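Local coordinates for protein 2-aminomuconic 6-semialdehyde dehydrogenase (Pseudomonas sp., PDB 7BZV) that probably oxidises 2-aminomuconic 6-semialdehyde with NAD+ in the meta-cleavage breakdown of 2-aminophenol, working as a tetrameric member of the aldehyde dehydrogenase family, at residues E75-R78 / R79-D82; S96-A99 / T100-P104. One frame throughout, in Å; residues are numbered along the deposited sequence.

Interaction 1 (E75-R78 / R79-D82); sequences EMER and RQQD
Arg-79 N closes the last turn of helix 62-78 by bonding to Glu-75 O at 3.0 Å, with a weak second bond to Met-76 O. This is a helix-to-helix junction: Arg-79 leaves helical phi/psi and is also the N-cap of helix 80-91. Across the break Gln-80 N reaches Glu-77 O at 3.1 Å, and a water joins Arg-78 O to Gln-81 N.

Long charged side chains suit this surface corner, the Arg-78 side chain bonding back to helix 62-78 and that of Arg-79 forward to helix 80-91. Arg-78 grips Glu-75 side-on, NE to OE1 at 2.8 Å and NH2 to OE2 at 3.1 Å, on the syn side of both oxygens; the bend at chi3 (73°) turns its guanidinium back toward Glu-75. Arg-79 lays its aliphatic chain over one face of that group, off toward the rim, its CG 3.6 Å from Arg-78 NH2, while its CD meets Glu-75 OE2. Farther out, Arg-79 also pairs with Glu-191 of helix 184-196. Glu-77 is turned to Arg-111, and Met-76 packs inward on Ile-107 and Phe-110. The forward grip of Arg-79 uses one oxygen alone: Asp-82 OD2 accepts NE at 3.0 Å and NH2 at 2.9 Å, with OD2 in the plane of the Arg-79 guanidinium.

Interaction 2 (S96-A99 / T100-P104); sequences SMAA and TIDIP
Met-97 O is the hub of the main-chain bonding between 96-99 and 100-104, where helix 95-119 widens into a pi-type turn. Ile-101 N approaches it at 2.8 Å. Thr-100 N comes to the same oxygen at 3.3 Å, and Asp-102 N adds a weak bond. At the next carbonyl, Ile-103 N gives Ala-98 O a straight i+5 bond of 3.0 Å, with an N-H...O angle of 167°.

The hydroxyl of Thr-100 takes up the preceding carbonyl: OG1 donates to Ser-96 O at 2.7 Å. A chi1 of 69° sets OG1 between the backbone N and carbonyl carbon, from where it can reach back one turn. Threonine thus supplies a donor to Ser-96 O where the kink has removed the bond from its own N. Pro-104, having no N-H to offer, fits the second break, and its CG rests 3.2 Å from Ala-99 O.

Among the packing contacts, Met-97 bends at chi2 and lays its thioether end across Ile-101, CE 3.5 Å from CD1; both side chains also touch Leu-281. Asp-102 OD1 packs 3.4 Å from Met-97 CG. The small methyl groups of Ala-98 and Ala-99 meet helix 80-91 at Leu-84.

As for charge, Asp-102 OD2 forms a salt bridge with Lys-93, just ahead of the helix. The i+5 bonds, Ile-103 N to Ala-98 O and the weak one from Asp-102 N to Met-97 O, mark a pi-bulge, and the N atoms of Thr-100 and Pro-104, which lack a bond to the turn before, go with the kink in this long helix of the aldehyde dehydrogenase fold.

In the fold
From the N terminus the chain runs through helix 62-78 into interaction 1, which makes the turn into helix 80-91, then through that helix and a short link into helix 95-119, where interaction 2 lies near the start. The contacts are in series, neither nesting nor crossing, and each spans adjoining residues without closing a long loop. They lie about 13 Å apart, centre to centre, and they touch where Gln-80 CB packs 4.2 Å from Ile-103 CG2. Interaction 1 sits at the surface beside helices 184-196 and 95-119. Interaction 2 is more deeply set, joining helix 80-91 to loops that carry Leu-155, Leu-281 and Gln-325.

Interaction 1 (E75-R78 / R79-D82)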
loop_
_atom_site.group_PDB
_atom_site.type_symbol
_atom_site.label_atom_id
_atom_site.label_comp_id
_atom_site.label_asym_id
_atom_site.label_seq_id
_atom_site.Cartn_x
_atom_site.Cartn_y
_atom_site.Cartn_z
ATOM N N GLU B 75 26.987 -13.439 -10.099
ATOM C CA GLU B 75 27.697 -14.417 -10.915
ATOM C C GLU B 75 27.388 -14.221 -12.396
ATOM O O GLU B 75 28.286 -14.327 -13.235
ATOM C CB GLU B 75 27.354 -15.829 -10.453
ATOM C CG GLU B 75 27.921 -16.938 -11.323
ATOM C CD GLU B 75 29.445 -17.013 -11.325
ATOM O OE1 GLU B 75 30.117 -16.128 -10.754
ATOM O OE2 GLU B 75 29.975 -17.967 -11.922
ATOM N N MET B 76 26.132 -13.908 -12.742
ATOM C CA MET B 76 25.827 -13.543 -14.125
ATOM C C MET B 76 26.674 -12.366 -14.586
ATOM O O MET B 76 27.158 -12.343 -15.723
ATOM C CB MET B 76 24.346 -13.193 -14.280
ATOM C CG MET B 76 23.418 -14.395 -14.098
ATOM S SD MET B 76 21.683 -13.888 -14.183
ATOM C CE MET B 76 21.512 -13.413 -15.911
ATOM N N GLU B 77 26.808 -11.345 -13.743
ATOM C CA GLU B 77 27.606 -10.192 -14.139
ATOM C C GLU B 77 29.066 -10.586 -14.350
ATOM O O GLU B 77 29.696 -10.162 -15.320
ATOM C CB GLU B 77 27.489 -9.110 -13.085
ATOM C CG GLU B 77 27.927 -7.730 -13.521
ATOM C CD GLU B 77 27.268 -6.687 -12.645
ATOM O OE1 GLU B 77 27.611 -6.681 -11.445
ATOM O OE2 GLU B 77 26.391 -5.930 -13.133
ATOM N N ARG B 78 29.615 -11.403 -13.452
ATOM C CA ARG B 78 30.987 -11.864 -13.613
ATOM C C ARG B 78 31.171 -12.608 -14.924
ATOM O O ARG B 78 32.248 -12.552 -15.519
ATOM C CB ARG B 78 31.381 -12.770 -12.452
ATOM C CG ARG B 78 32.867 -13.126 -12.421
ATOM C CD ARG B 78 33.164 -14.216 -11.412
ATOM N NE ARG B 78 32.707 -15.561 -11.798
ATOM C CZ ARG B 78 33.313 -16.338 -12.696
ATOM N NH1 ARG B 78 34.399 -15.911 -13.331
ATOM N NH2 ARG B 78 32.822 -17.543 -12.963
ATOM N N ARG B 79 30.138 -13.320 -15.384
ATOM C CA ARG B 79 30.219 -14.102 -16.608
ATOM C C ARG B 79 29.484 -13.447 -17.761
ATOM O O ARG B 79 29.023 -14.129 -18.682
ATOM C CB ARG B 79 29.690 -15.507 -16.360
ATOM C CG ARG B 79 30.455 -16.264 -15.299
ATOM C CD ARG B 79 30.116 -17.714 -15.365
ATOM N NE ARG B 79 30.337 -18.241 -16.704
ATOM C CZ ARG B 79 29.848 -19.390 -17.141
ATOM N NH1 ARG B 79 29.105 -20.141 -16.346
ATOM N NH2 ARG B 79 30.106 -19.786 -18.375
ATOM N N GLN B 80 29.405 -12.122 -17.757
ATOM C CA GLN B 80 28.505 -11.465 -18.692
ATOM C C GLN B 80 28.981 -11.549 -20.136
ATOM O O GLN B 80 28.148 -11.501 -21.050
ATOM C CB GLN B 80 28.292 -10.005 -18.298
ATOM C CG GLN B 80 29.347 -8.998 -18.708
ATOM C CD GLN B 80 29.016 -7.609 -18.148
ATOM O OE1 GLN B 80 27.856 -7.312 -17.842
ATOM N NE2 GLN B 80 30.025 -6.760 -18.015
ATOM N N GLN B 81 30.289 -11.657 -20.383
ATOM C CA GLN B 81 30.734 -11.854 -21.763
ATOM C C GLN B 81 30.295 -13.227 -22.279
ATOM O O GLN B 81 29.904 -13.377 -23.448
ATOM C CB GLN B 81 32.253 -11.677 -21.850
ATOM C CG GLN B 81 32.800 -11.645 -23.281
ATOM C CD GLN B 81 32.386 -10.381 -24.012
ATOM O OE1 GLN B 81 32.614 -9.273 -23.534
ATOM N NE2 GLN B 81 31.758 -10.543 -25.166
ATOM N N ASP B 82 30.332 -14.237 -21.411
ATOM C CA ASP B 82 29.826 -15.556 -21.774
ATOM C C ASP B 82 28.363 -15.487 -22.190
ATOM O O ASP B 82 27.968 -16.046 -23.226
ATOM C CB ASP B 82 29.995 -16.523 -20.598
ATOM C CG ASP B 82 31.451 -16.806 -20.262
ATOM O OD1 ASP B 82 32.334 -16.392 -21.032
ATOM O OD2 ASP B 82 31.699 -17.462 -19.226
HETATM O O HOH W 1 32.463 -11.764 -18.290
#

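Interaction 2 (S96-A99 / T100-P104)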
loop_
_atom_site.group_PDB
_atom_site.type_symbol
_atom_site.label_atom_id
_atom_site.label_comp_id
_atom_site.label_asym_id
_atom_site.label_seq_id
_atom_site.Cartn_x
_atom_site.Cartn_y
_atom_site.Cartn_z
ATOM N N SER B 96 25.026 -3.970 -30.110
ATOM C CA SER B 96 24.346 -2.786 -29.598
ATOM C C SER B 96 23.046 -3.137 -28.879
ATOM O O SER B 96 22.591 -2.387 -28.017
ATOM C CB SER B 96 24.030 -1.836 -30.746
ATOM O OG SER B 96 23.250 -2.512 -31.719
ATOM N N MET B 97 22.421 -4.241 -29.251
ATOM C CA MET B 97 21.207 -4.701 -28.586
ATOM C C MET B 97 21.528 -5.569 -27.378
ATOM O O MET B 97 21.031 -5.321 -26.273
ATOM C CB MET B 97 20.353 -5.474 -29.590
ATOM C CG MET B 97 19.055 -6.096 -29.025
ATOM S SD MET B 97 17.883 -4.758 -29.122
ATOM C CE MET B 97 16.341 -5.305 -28.299
ATOM N N ALA B 98 22.338 -6.606 -27.596
ATOM C CA ALA B 98 22.560 -7.612 -26.564
ATOM C C ALA B 98 23.296 -7.024 -25.362
ATOM O O ALA B 98 22.980 -7.348 -24.211
ATOM C CB ALA B 98 23.303 -8.798 -27.172
ATOM N N ALA B 99 24.226 -6.108 -25.595
ATOM C CA ALA B 99 25.022 -5.552 -24.502
ATOM C C ALA B 99 24.345 -4.396 -23.793
ATOM O O ALA B 99 24.833 -3.952 -22.745
ATOM C CB ALA B 99 26.381 -5.087 -25.018
ATOM N N THR B 100 23.266 -3.859 -24.340
ATOM C CA THR B 100 22.576 -2.796 -23.647
ATOM C C THR B 100 21.212 -3.213 -23.138
ATOM O O THR B 100 20.737 -2.642 -22.154
ATOM C CB THR B 100 22.404 -1.567 -24.539
ATOM O OG1 THR B 100 21.467 -1.864 -25.575
ATOM C CG2 THR B 100 23.747 -1.152 -25.108
ATOM N N ILE B 101 20.580 -4.200 -23.770
ATOM C CA ILE B 101 19.239 -4.618 -23.381
ATOM C C ILE B 101 19.272 -6.023 -22.802
ATOM O O ILE B 101 18.990 -6.225 -21.607
ATOM C CB ILE B 101 18.280 -4.513 -24.579
ATOM C CG1 ILE B 101 18.107 -3.027 -24.928
ATOM C CG2 ILE B 101 16.954 -5.214 -24.277
ATOM C CD1 ILE B 101 17.189 -2.761 -26.044
ATOM N N ASP B 102 19.594 -7.015 -23.635
ATOM C CA ASP B 102 19.354 -8.397 -23.220
ATOM C C ASP B 102 20.118 -8.757 -21.953
ATOM O O ASP B 102 19.538 -9.279 -20.989
ATOM C CB ASP B 102 19.694 -9.349 -24.353
ATOM C CG ASP B 102 18.862 -9.056 -25.574
ATOM O OD1 ASP B 102 19.209 -8.113 -26.314
ATOM O OD2 ASP B 102 17.821 -9.715 -25.745
ATOM N N ILE B 103 21.422 -8.540 -21.942
ATOM C CA ILE B 103 22.204 -9.079 -20.836
ATOM C C ILE B 103 21.983 -8.184 -19.617
ATOM O O ILE B 103 21.754 -8.710 -18.519
ATOM C CB ILE B 103 23.688 -9.210 -21.199
ATOM C CG1 ILE B 103 23.989 -10.549 -21.888
ATOM C CG2 ILE B 103 24.540 -9.155 -19.951
ATOM C CD1 ILE B 103 23.052 -10.953 -22.996
ATOM N N PRO B 104 22.053 -6.847 -19.739
ATOM C CA PRO B 104 21.844 -6.015 -18.537
ATOM C C PRO B 104 20.452 -6.145 -17.926
ATOM O O PRO B 104 20.352 -6.267 -16.705
ATOM C CB PRO B 104 22.102 -4.585 -19.037
ATOM C CG PRO B 104 23.111 -4.802 -20.217
ATOM C CD PRO B 104 22.554 -6.047 -20.873
#